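PDB 6BN2: acetyl-CoA acetyltransferase from Elizabethkingia anophelis NUHP1, which probably catalyses the reversible, thiolase-type condensation of two acetyl-CoA molecules into acetoacetyl-CoA and free CoA. Local coordinates for residues V64-E69 with T89-K94; K101-A106 with L264-K269; P279-V284 with T368-L373; P305-K310 with A392-I397. All blocks are in the same frame, centred on the assembly; numbering follows the deposited sequence.

Interaction 1 of 4, residues V64-E69 with T89-K94; sequences VLQAGE and TTAVNK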
loop_
_atom_site.group_PDB
_atom_site.type_symbol
_atom_site.label_atom_id
_atom_site.label_comp_id
_atom_site.label_asym_id
_atom_site.label_seq_id
_atom_site.Cartn_x
_atom_site.Cartn_y
_atom_site.Cartn_z
ATOM N N VAL A 64 8.046 0.279 -1.353
ATOM C CA VAL A 64 7.862 1.568 -2.016
ATOM C C VAL A 64 7.890 1.414 -3.531
ATOM O O VAL A 64 7.175 2.129 -4.254
ATOM C CB VAL A 64 8.937 2.556 -1.553
ATOM C CG1 VAL A 64 8.782 3.889 -2.297
ATOM C CG2 VAL A 64 8.811 2.759 -0.045
ATOM N N LEU A 65 8.719 0.499 -4.034
ATOM C CA LEU A 65 9.039 0.417 -5.462
ATOM C C LEU A 65 8.609 -0.963 -5.946
ATOM O O LEU A 65 9.394 -1.915 -5.982
ATOM C CB LEU A 65 10.559 0.701 -5.687
ATOM C CG LEU A 65 10.920 2.099 -5.175
ATOM C CD1 LEU A 65 12.423 2.269 -5.055
ATOM C CD2 LEU A 65 10.322 3.202 -6.070
ATOM N N GLN A 66 7.324 -1.072 -6.280
ATOM C CA GLN A 66 6.692 -2.362 -6.544
ATOM C C GLN A 66 6.814 -2.802 -7.998
ATOM O O GLN A 66 6.426 -3.929 -8.319
ATOM C CB GLN A 66 5.214 -2.287 -6.150
ATOM C CG GLN A 66 5.058 -1.973 -4.642
ATOM C CD GLN A 66 3.645 -1.638 -4.205
ATOM O OE1 GLN A 66 2.689 -1.776 -4.969
ATOM N NE2 GLN A 66 3.505 -1.191 -2.950
ATOM N N ALA A 67 7.337 -1.946 -8.877
ATOM C CA ALA A 67 7.308 -2.249 -10.302
ATOM C C ALA A 67 8.107 -3.503 -10.610
ATOM O O ALA A 67 9.273 -3.639 -10.205
ATOM C CB ALA A 67 7.865 -1.076 -11.115
ATOM N N GLY A 68 7.481 -4.405 -11.370
ATOM C CA GLY A 68 8.133 -5.606 -11.832
ATOM C C GLY A 68 8.280 -6.692 -10.795
ATOM O O GLY A 68 8.855 -7.745 -11.112
ATOM N N GLU A 69 7.783 -6.478 -9.570
ATOM C CA GLU A 69 7.816 -7.531 -8.562
ATOM C C GLU A 69 6.773 -8.605 -8.813
ATOM O O GLU A 69 6.810 -9.651 -8.161
ATOM C CB GLU A 69 7.594 -6.944 -7.171
ATOM C CG GLU A 69 8.671 -5.959 -6.770
ATOM C CD GLU A 69 8.419 -5.420 -5.379
ATOM O OE1 GLU A 69 9.386 -4.936 -4.758
ATOM O OE2 GLU A 69 7.235 -5.474 -4.925
ATOM N N THR A 89 -3.213 -10.682 2.653
ATOM C CA THR A 89 -1.975 -9.894 2.601
ATOM C C THR A 89 -2.206 -8.570 1.877
ATOM O O THR A 89 -2.983 -8.507 0.919
ATOM C CB THR A 89 -0.841 -10.644 1.861
ATOM O OG1 THR A 89 -1.225 -10.844 0.496
ATOM C CG2 THR A 89 -0.560 -12.018 2.474
ATOM N N THR A 90 -1.470 -7.529 2.292
ATOM C CA THR A 90 -1.563 -6.194 1.685
ATOM C C THR A 90 -0.190 -5.519 1.690
ATOM O O THR A 90 0.548 -5.618 2.669
ATOM C CB THR A 90 -2.579 -5.312 2.452
ATOM O OG1 THR A 90 -3.901 -5.848 2.290
ATOM C CG2 THR A 90 -2.579 -3.846 1.950
ATOM N N ALA A 91 0.141 -4.811 0.612
ATOM C CA ALA A 91 1.372 -4.022 0.554
ATOM C C ALA A 91 1.049 -2.548 0.763
ATOM O O ALA A 91 0.059 -2.039 0.226
ATOM C CB ALA A 91 2.099 -4.217 -0.786
ATOM N N VAL A 92 1.881 -1.857 1.544
ATOM C CA VAL A 92 1.600 -0.461 1.887
ATOM C C VAL A 92 2.761 0.429 1.456
ATOM O O VAL A 92 3.932 0.026 1.485
ATOM C CB VAL A 92 1.256 -0.302 3.390
ATOM C CG1 VAL A 92 1.084 -1.656 4.063
ATOM C CG2 VAL A 92 2.227 0.567 4.125
ATOM N N ASN A 93 2.424 1.630 0.994
ATOM C CA ASN A 93 3.406 2.568 0.449
ATOM C C ASN A 93 3.159 3.958 1.033
ATOM O O ASN A 93 2.288 4.705 0.568
ATOM C CB ASN A 93 3.330 2.580 -1.075
ATOM C CG ASN A 93 4.310 3.555 -1.702
ATOM O OD1 ASN A 93 5.139 4.173 -1.026
ATOM N ND2 ASN A 93 4.211 3.706 -3.019
ATOM N N LYS A 94 3.964 4.295 2.041
ATOM C CA LYS A 94 4.118 5.636 2.582
ATOM C C LYS A 94 5.584 6.055 2.401
ATOM O O LYS A 94 6.191 6.677 3.269
ATOM C CB LYS A 94 3.683 5.672 4.053
ATOM C CG LYS A 94 3.471 7.087 4.641
ATOM C CD LYS A 94 2.849 7.014 6.034
ATOM C CE LYS A 94 2.631 8.434 6.586
ATOM N NZ LYS A 94 3.874 8.950 7.329
HETATM O O HOH W 1 6.117 4.715 -5.065
HETATM O O HOH W 2 0.963 0.016 -1.701
#
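A91 meets Q66 at the dimer face of the subunit. A91 CB lies 4.0 Å from NE2 of the Q66 amide. The A91 carbonyl oxygen takes a hydrogen bond from a water, and Q66 NE2 gives one to the same water at 3.1 Å. Q66 reaches across because its chain runs extended beyond CG. NE2 also donates to the backbone oxygen of N63, so this nitrogen is gripped twice. V92 turns its side chain the other way. Its backbone bonds to M61 of strand 59-62 and to N63 just after it.

N93 is the second point of contact. Its CG stands anti to the backbone N (chi1 179°), which carries the amide over to V64. The two side chains cross at about a right angle, with N93 OD1 3.9 Å from V64 CG1. N93 ND2 and the V64 carbonyl oxygen are 3.6 Å apart. A second water joins them, accepting from N93 ND2 at 3.0 Å and donating to the V64 oxygen at 2.9 Å. N93 OD1 accepts from the V95 backbone, and ND2 donates to Q66 OE1 of the second subunit. Q66 OE1 is bound in the same way by N93 of that subunit. A91 and N93 also pair with an antiparallel strand there. This edge-strand pairing, which carries the sheet across the interface, is characteristic of the thiolase dimer.

Interaction 2 of 4, residues K101-A106 with L264-K269; sequences KAVMMA and LVLMSK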
loop_
_atom_site.group_PDB
_atom_site.type_symbol
_atom_site.label_atom_id
_atom_site.label_comp_id
_atom_site.label_asym_id
_atom_site.label_seq_id
_atom_site.Cartn_x
_atom_site.Cartn_y
_atom_site.Cartn_z
ATOM N N LYS A 101 4.455 2.431 8.957
ATOM C CA LYS A 101 3.012 2.546 8.754
ATOM C C LYS A 101 2.363 1.168 8.725
ATOM O O LYS A 101 1.255 0.988 9.235
ATOM C CB LYS A 101 2.742 3.309 7.453
ATOM C CG LYS A 101 1.250 3.614 7.193
ATOM C CD LYS A 101 0.636 4.466 8.317
ATOM C CE LYS A 101 -0.779 4.931 7.903
ATOM N NZ LYS A 101 -1.370 5.807 8.972
ATOM N N ALA A 102 3.052 0.175 8.152
ATOM C CA ALA A 102 2.540 -1.197 8.193
ATOM C C ALA A 102 2.331 -1.663 9.631
ATOM O O ALA A 102 1.297 -2.257 9.960
ATOM C CB ALA A 102 3.505 -2.146 7.468
ATOM N N VAL A 103 3.320 -1.426 10.497
ATOM C CA VAL A 103 3.198 -1.822 11.902
ATOM C C VAL A 103 2.060 -1.071 12.585
ATOM O O VAL A 103 1.287 -1.659 13.351
ATOM C CB VAL A 103 4.533 -1.594 12.631
ATOM C CG1 VAL A 103 4.342 -1.762 14.153
ATOM C CG2 VAL A 103 5.601 -2.560 12.092
ATOM N N MET A 104 1.937 0.237 12.321
ATOM C CA MET A 104 0.866 1.027 12.926
ATOM C C MET A 104 -0.511 0.539 12.484
ATOM O O MET A 104 -1.425 0.393 13.306
ATOM C CB MET A 104 1.065 2.507 12.567
ATOM C CG MET A 104 2.344 3.074 13.173
ATOM S SD MET A 104 2.835 4.649 12.389
ATOM C CE MET A 104 1.341 5.617 12.546
ATOM N N MET A 105 -0.687 0.311 11.179
ATOM C CA MET A 105 -1.959 -0.192 10.662
ATOM C C MET A 105 -2.287 -1.556 11.250
ATOM O O MET A 105 -3.441 -1.861 11.533
ATOM C CB MET A 105 -1.902 -0.283 9.134
ATOM C CG MET A 105 -1.837 1.072 8.452
ATOM S SD MET A 105 -1.422 0.937 6.704
ATOM C CE MET A 105 -2.808 1.846 5.963
ATOM N N ALA A 106 -1.268 -2.395 11.417
ATOM C CA ALA A 106 -1.497 -3.702 12.017
ATOM C C ALA A 106 -1.928 -3.564 13.473
ATOM O O ALA A 106 -2.819 -4.288 13.939
ATOM C CB ALA A 106 -0.232 -4.556 11.895
ATOM N N LEU A 264 7.774 -8.137 11.855
ATOM C CA LEU A 264 7.382 -8.244 13.251
ATOM C C LEU A 264 6.081 -9.020 13.344
ATOM O O LEU A 264 5.241 -8.980 12.440
ATOM C CB LEU A 264 7.203 -6.861 13.903
ATOM C CG LEU A 264 8.407 -5.907 13.959
ATOM C CD1 LEU A 264 8.700 -5.239 12.619
ATOM C CD2 LEU A 264 8.110 -4.828 15.014
ATOM N N VAL A 265 5.907 -9.732 14.443
ATOM C CA VAL A 265 4.625 -10.355 14.744
ATOM C C VAL A 265 4.010 -9.605 15.913
ATOM O O VAL A 265 4.656 -9.442 16.954
ATOM C CB VAL A 265 4.763 -11.850 15.069
ATOM C CG1 VAL A 265 3.384 -12.399 15.445
ATOM C CG2 VAL A 265 5.343 -12.638 13.868
ATOM N N LEU A 266 2.777 -9.132 15.722
ATOM C CA LEU A 266 1.991 -8.427 16.727
ATOM C C LEU A 266 0.877 -9.326 17.244
ATOM O O LEU A 266 0.277 -10.083 16.472
ATOM C CB LEU A 266 1.371 -7.167 16.123
ATOM C CG LEU A 266 2.067 -5.816 16.270
ATOM C CD1 LEU A 266 3.525 -5.897 15.979
ATOM C CD2 LEU A 266 1.376 -4.802 15.361
ATOM N N MET A 267 0.561 -9.211 18.532
ATOM C CA MET A 267 -0.504 -10.020 19.107
ATOM C C MET A 267 -1.253 -9.241 20.169
ATOM O O MET A 267 -0.694 -8.365 20.836
ATOM C CB MET A 267 0.016 -11.301 19.775
ATOM C CG MET A 267 0.362 -12.401 18.816
ATOM S SD MET A 267 0.892 -13.879 19.662
ATOM C CE MET A 267 1.417 -14.835 18.224
ATOM N N SER A 268 -2.515 -9.617 20.350
ATOM C CA SER A 268 -3.258 -9.215 21.532
ATOM C C SER A 268 -2.716 -9.919 22.776
ATOM O O SER A 268 -2.032 -10.948 22.704
ATOM C CB SER A 268 -4.738 -9.551 21.374
ATOM O OG SER A 268 -4.923 -10.960 21.373
ATOM N N LYS A 269 -3.053 -9.353 23.935
ATOM C CA LYS A 269 -2.701 -9.982 25.208
ATOM C C LYS A 269 -3.286 -11.382 25.306
ATOM O O LYS A 269 -2.602 -12.340 25.693
ATOM C CB LYS A 269 -3.193 -9.108 26.361
ATOM C CG LYS A 269 -2.922 -9.686 27.759
ATOM C CD LYS A 269 -3.177 -8.629 28.824
ATOM C CE LYS A 269 -3.000 -9.189 30.227
ATOM N NZ LYS A 269 -4.098 -10.131 30.566
#
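V103 CG2 meets L264 CD1 at 4.1 Å, in the helix-on-sheet core of the N-terminal half of the thiolase fold. These two side chains cross at about a right angle. The second leucine, L266, is modelled in two conformers, so its CD2 contacts hold for one of them. In that conformer L266 CD2 lies 3.8 Å from A106 CB and 3.7 Å from the carbonyl oxygen of V103. It sits against one turn of the helix, between V103 and A106. L264 and L266 are two apart in the strand, so both turn to the helix while V265 faces elsewhere.

The segments run nearly parallel, at 17° between their directions, and their axes come within 9.9 Å. All four touching residues are buried, and the side chains that meet are all apolar.

The next shell holds the strand in place. L264 and L266 bond through their backbones to A120 and I118 of strand 117-125, and V265 pairs with strand 12-24. I118 and A120 also touch A106, and I283 of strand 281-290 closes on V103. At one end of the helix segment, K101 NZ makes salt bridges to D288 and to D58 of the second subunit. At the far end of the strand, S268 occupies the N-cap position of helix 269-274, and its OG accepts from K271 N.

Interaction 3 of 4, residues P279-V284 with T368-L373; sequences PLAKIV and TLINVL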
loop_
_atom_site.group_PDB
_atom_site.type_symbol
_atom_site.label_atom_id
_atom_site.label_comp_id
_atom_site.label_asym_id
_atom_site.label_seq_id
_atom_site.Cartn_x
_atom_site.Cartn_y
_atom_site.Cartn_z
ATOM N N PRO A 279 6.004 -11.397 25.510
ATOM C CA PRO A 279 6.269 -10.347 24.521
ATOM C C PRO A 279 7.651 -9.728 24.676
ATOM O O PRO A 279 8.212 -9.667 25.777
ATOM C CB PRO A 279 5.176 -9.313 24.811
ATOM C CG PRO A 279 4.890 -9.495 26.267
ATOM C CD PRO A 279 5.011 -10.984 26.516
ATOM N N LEU A 280 8.192 -9.255 23.547
ATOM C CA LEU A 280 9.419 -8.460 23.576
ATOM C C LEU A 280 9.154 -7.052 24.092
ATOM O O LEU A 280 9.943 -6.509 24.878
ATOM C CB LEU A 280 10.033 -8.387 22.177
ATOM C CG LEU A 280 10.362 -9.715 21.492
ATOM C CD1 LEU A 280 10.857 -9.447 20.079
ATOM C CD2 LEU A 280 11.417 -10.449 22.315
ATOM N N ALA A 281 8.044 -6.454 23.661
ATOM C CA ALA A 281 7.763 -5.049 23.902
ATOM C C ALA A 281 6.271 -4.828 23.700
ATOM O O ALA A 281 5.582 -5.649 23.092
ATOM C CB ALA A 281 8.561 -4.141 22.955
ATOM N N LYS A 282 5.787 -3.711 24.221
ATOM C CA LYS A 282 4.401 -3.291 24.042
ATOM C C LYS A 282 4.390 -2.047 23.169
ATOM O O LYS A 282 5.248 -1.178 23.320
ATOM C CB LYS A 282 3.759 -2.995 25.410
ATOM C CG LYS A 282 2.360 -2.410 25.339
ATOM C CD LYS A 282 1.804 -2.270 26.761
ATOM C CE LYS A 282 0.785 -1.149 26.861
ATOM N NZ LYS A 282 0.202 -1.080 28.241
ATOM N N ILE A 283 3.446 -1.962 22.233
ATOM C CA ILE A 283 3.289 -0.728 21.463
ATOM C C ILE A 283 2.461 0.230 22.309
ATOM O O ILE A 283 1.329 -0.080 22.678
ATOM C CB ILE A 283 2.629 -0.987 20.102
ATOM C CG1 ILE A 283 3.578 -1.807 19.217
ATOM C CG2 ILE A 283 2.285 0.345 19.419
ATOM C CD1 ILE A 283 2.948 -2.274 17.884
ATOM N N VAL A 284 3.034 1.381 22.646
ATOM C CA VAL A 284 2.349 2.318 23.535
ATOM C C VAL A 284 1.466 3.279 22.746
ATOM O O VAL A 284 0.298 3.489 23.098
ATOM C CB VAL A 284 3.375 3.084 24.386
ATOM C CG1 VAL A 284 2.670 4.105 25.267
ATOM C CG2 VAL A 284 4.201 2.111 25.236
ATOM N N THR A 368 15.462 -2.815 15.557
ATOM C CA THR A 368 16.698 -2.416 16.220
ATOM C C THR A 368 16.419 -1.769 17.573
ATOM O O THR A 368 17.107 -2.071 18.554
ATOM C CB THR A 368 17.484 -1.475 15.309
ATOM O OG1 THR A 368 17.832 -2.188 14.118
ATOM C CG2 THR A 368 18.759 -0.973 15.993
ATOM N N LEU A 369 15.414 -0.889 17.640
ATOM C CA LEU A 369 15.065 -0.225 18.901
ATOM C C LEU A 369 14.723 -1.235 19.993
ATOM O O LEU A 369 15.145 -1.076 21.142
ATOM C CB LEU A 369 13.891 0.729 18.671
ATOM C CG LEU A 369 13.402 1.449 19.930
ATOM C CD1 LEU A 369 14.485 2.389 20.462
ATOM C CD2 LEU A 369 12.142 2.247 19.606
ATOM N N ILE A 370 13.942 -2.272 19.662
ATOM C CA ILE A 370 13.612 -3.299 20.659
ATOM C C ILE A 370 14.878 -3.838 21.301
ATOM O O ILE A 370 14.968 -4.005 22.527
ATOM C CB ILE A 370 12.793 -4.430 20.008
ATOM C CG1 ILE A 370 11.391 -3.916 19.694
ATOM C CG2 ILE A 370 12.765 -5.681 20.920
ATOM C CD1 ILE A 370 10.624 -4.795 18.699
ATOM N N ASN A 371 15.874 -4.134 20.474
ATOM C CA ASN A 371 17.091 -4.721 21.002
ATOM C C ASN A 371 17.966 -3.698 21.704
ATOM O O ASN A 371 18.603 -4.034 22.698
ATOM C CB ASN A 371 17.815 -5.439 19.866
ATOM C CG ASN A 371 17.071 -6.690 19.469
ATOM O OD1 ASN A 371 16.286 -6.706 18.494
ATOM N ND2 ASN A 371 17.233 -7.720 20.272
ATOM N N VAL A 372 17.992 -2.450 21.231
ATOM C CA VAL A 372 18.684 -1.391 21.969
ATOM C C VAL A 372 18.132 -1.277 23.387
ATOM O O VAL A 372 18.889 -1.178 24.364
ATOM C CB VAL A 372 18.575 -0.049 21.223
ATOM C CG1 VAL A 372 18.917 1.108 22.172
ATOM C CG2 VAL A 372 19.475 -0.022 19.979
ATOM N N LEU A 373 16.798 -1.288 23.525
ATOM C CA LEU A 373 16.219 -1.181 24.864
ATOM C C LEU A 373 16.635 -2.352 25.755
ATOM O O LEU A 373 16.960 -2.158 26.930
ATOM C CB LEU A 373 14.693 -1.079 24.782
ATOM C CG LEU A 373 14.142 0.153 24.078
ATOM C CD1 LEU A 373 12.615 0.004 24.003
ATOM C CD2 LEU A 373 14.535 1.442 24.816
#
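A classic beta bulge starts strand 281-290, where L280 and A281 both face I14 of strand 12-24, and I370 of helix 358-375 packs on these two residues. The ethyl and methyl branches of I370 divide the work. I370 CG2 lies 4.0 Å from L280 CB, and I370 CG1 lies 4.3 Å from A281 CB. CG2 stands anti to the backbone N and CG1 beside it (chi1 -71°), which spreads the two branches over two successive residues, L280 and A281. A281 CA and I370 CA are 6.9 Å apart, a close approach consistent with the small alanine side chain.

This is helix-against-sheet packing in the C-terminal half of the thiolase fold. Helix 358-375 lies on the sheet, and I370 also rests on I14 and A17 of strand 12-24 and on I397 of strand 391-399. It thus spans three adjacent strands. In the bulge, the backbones of both L280 and A281 bond to I14. The L280 carbonyl oxygen accepts a hydrogen bond from K374 NZ, a polar tie between the bulge and the same helix. L280 is partly exposed, whereas A281 and I370 are buried.

Interaction 4 of 4, residues P305-K310 with A392-I397; sequences PIALAK and ASAIVI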
loop_
_atom_site.group_PDB
_atom_site.type_symbol
_atom_site.label_atom_id
_atom_site.label_comp_id
_atom_site.label_asym_id
_atom_site.label_seq_id
_atom_site.Cartn_x
_atom_site.Cartn_y
_atom_site.Cartn_z
ATOM N N PRO A 305 6.270 14.277 18.924
ATOM C CA PRO A 305 5.460 14.871 19.999
ATOM C C PRO A 305 4.007 14.438 19.975
ATOM O O PRO A 305 3.396 14.330 21.046
ATOM C CB PRO A 305 5.605 16.382 19.753
ATOM C CG PRO A 305 6.973 16.494 19.099
ATOM C CD PRO A 305 7.023 15.301 18.173
ATOM N N ILE A 306 3.432 14.177 18.796
ATOM C CA ILE A 306 2.051 13.693 18.756
ATOM C C ILE A 306 1.959 12.318 19.399
ATOM O O ILE A 306 1.054 12.047 20.205
ATOM C CB ILE A 306 1.520 13.664 17.312
ATOM C CG1 ILE A 306 1.573 15.064 16.697
ATOM C CG2 ILE A 306 0.086 13.131 17.315
ATOM C CD1 ILE A 306 1.179 15.090 15.229
ATOM N N ALA A 307 2.891 11.431 19.046
ATOM C CA ALA A 307 2.904 10.099 19.645
ATOM C C ALA A 307 3.131 10.181 21.148
ATOM O O ALA A 307 2.501 9.447 21.920
ATOM C CB ALA A 307 3.969 9.220 18.981
ATOM N N LEU A 308 4.028 11.066 21.592
ATOM C CA LEU A 308 4.243 11.200 23.032
ATOM C C LEU A 308 2.978 11.651 23.740
ATOM O O LEU A 308 2.632 11.122 24.799
ATOM C CB LEU A 308 5.387 12.174 23.317
ATOM C CG LEU A 308 6.758 11.655 22.877
ATOM C CD1 LEU A 308 7.813 12.761 23.028
ATOM C CD2 LEU A 308 7.140 10.438 23.713
ATOM N N ALA A 309 2.270 12.631 23.172
ATOM C CA ALA A 309 1.052 13.102 23.822
ATOM C C ALA A 309 0.009 11.993 23.896
ATOM O O ALA A 309 -0.700 11.860 24.904
ATOM C CB ALA A 309 0.499 14.322 23.089
ATOM N N LYS A 310 -0.089 11.182 22.846
ATOM C CA LYS A 310 -1.008 10.051 22.874
ATOM C C LYS A 310 -0.609 9.028 23.933
ATOM O O LYS A 310 -1.483 8.401 24.542
ATOM C CB LYS A 310 -1.074 9.412 21.484
ATOM C CG LYS A 310 -1.794 10.319 20.484
ATOM C CD LYS A 310 -1.711 9.738 19.075
ATOM C CE LYS A 310 -2.672 8.560 18.895
ATOM N NZ LYS A 310 -2.588 8.012 17.494
ATOM N N ALA A 392 6.083 12.118 8.159
ATOM C CA ALA A 392 6.863 11.251 9.022
ATOM C C ALA A 392 5.901 10.414 9.844
ATOM O O ALA A 392 4.732 10.767 10.022
ATOM C CB ALA A 392 7.810 12.038 9.956
ATOM N N SER A 393 6.406 9.292 10.338
ATOM C CA SER A 393 5.674 8.453 11.272
ATOM C C SER A 393 6.523 8.294 12.522
ATOM O O SER A 393 7.744 8.417 12.461
ATOM C CB SER A 393 5.373 7.072 10.640
ATOM O OG SER A 393 4.454 7.203 9.548
ATOM N N ALA A 394 5.869 8.034 13.655
ATOM C CA ALA A 394 6.582 7.833 14.914
ATOM C C ALA A 394 5.853 6.793 15.749
ATOM O O ALA A 394 4.623 6.686 15.698
ATOM C CB ALA A 394 6.695 9.141 15.720
ATOM N N ILE A 395 6.610 6.041 16.548
ATOM C CA ILE A 395 6.018 5.014 17.390
ATOM C C ILE A 395 6.771 4.978 18.716
ATOM O O ILE A 395 7.991 5.179 18.759
ATOM C CB ILE A 395 6.020 3.644 16.671
ATOM C CG1 ILE A 395 5.252 2.593 17.475
ATOM C CG2 ILE A 395 7.475 3.180 16.345
ATOM C CD1 ILE A 395 5.022 1.301 16.664
ATOM N N VAL A 396 6.026 4.779 19.805
ATOM C CA VAL A 396 6.579 4.664 21.155
ATOM C C VAL A 396 6.351 3.235 21.620
ATOM O O VAL A 396 5.229 2.721 21.520
ATOM C CB VAL A 396 5.908 5.674 22.108
ATOM C CG1 VAL A 396 6.439 5.499 23.539
ATOM C CG2 VAL A 396 6.140 7.101 21.608
ATOM N N ILE A 397 7.406 2.582 22.124
ATOM C CA ILE A 397 7.254 1.217 22.607
ATOM C C ILE A 397 7.781 1.135 24.028
ATOM O O ILE A 397 8.556 1.979 24.483
ATOM C CB ILE A 397 7.963 0.171 21.719
ATOM C CG1 ILE A 397 9.476 0.362 21.747
ATOM C CG2 ILE A 397 7.401 0.191 20.291
ATOM C CD1 ILE A 397 10.243 -0.730 20.972
#
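V396 reaches from strand 391-399 to helix 300-311, and the side chain can be followed outward. Its CB directs the fork toward the helix. CG1 stands anti to the backbone N (chi1 177°). This turns CG2, the branch beside that nitrogen, onto the helix. V396 CG2 lies 4.0 Å from A307 CB and 4.1 Å from L308 CD2, so one methyl touches two successive helix residues. L308 approaches from the side, and its CD2 closes in only at the end of the chain. The V396 and L308 side chains cross at about a right angle.

A307 is the other half of the contact. Besides V396, A307 CB meets A394 two residues back along the strand, at 4.3 Å from A394 CB and 4.2 Å from A394 O. With alanines facing each other here, the helix lies close to the sheet: the two axes approach to 7.7 Å, at 34° between their directions. I395, between A394 and V396, turns to the other side of the sheet, onto I366, M100 and V103.

The A307 carbonyl oxygen accepts from S285 OG of strand 281-290, which adds a polar tie to the same layer. L308 also packs on I315 and I318 in a loop. Helices thus cover both faces of strand 391-399, as expected of the layered alpha-beta-alpha-beta-alpha thiolase fold.

All four contacts reach strands that join edge to edge through 12-24 and 281-290. Interactions 1 and 2 lie in the N-terminal thiolase domain and come first along the chain. Interactions 3 and 4 follow in the C-terminal domain, and their segments alternate. Interaction 1 is at the dimer edge, about 26 Å between centres from interaction 3. Interactions 2, 3 and 4 cluster, with centres 12 to 15 Å apart. I283 CD1 packs on V103, joining 2 to 3. I395 touches V103, joining 2 to 4. V284 N probably bonds to V396 O, joining 3 to 4. K94 NZ reaches S393 OG, so both halves of the fold and the second subunit meet through one chain of contacts.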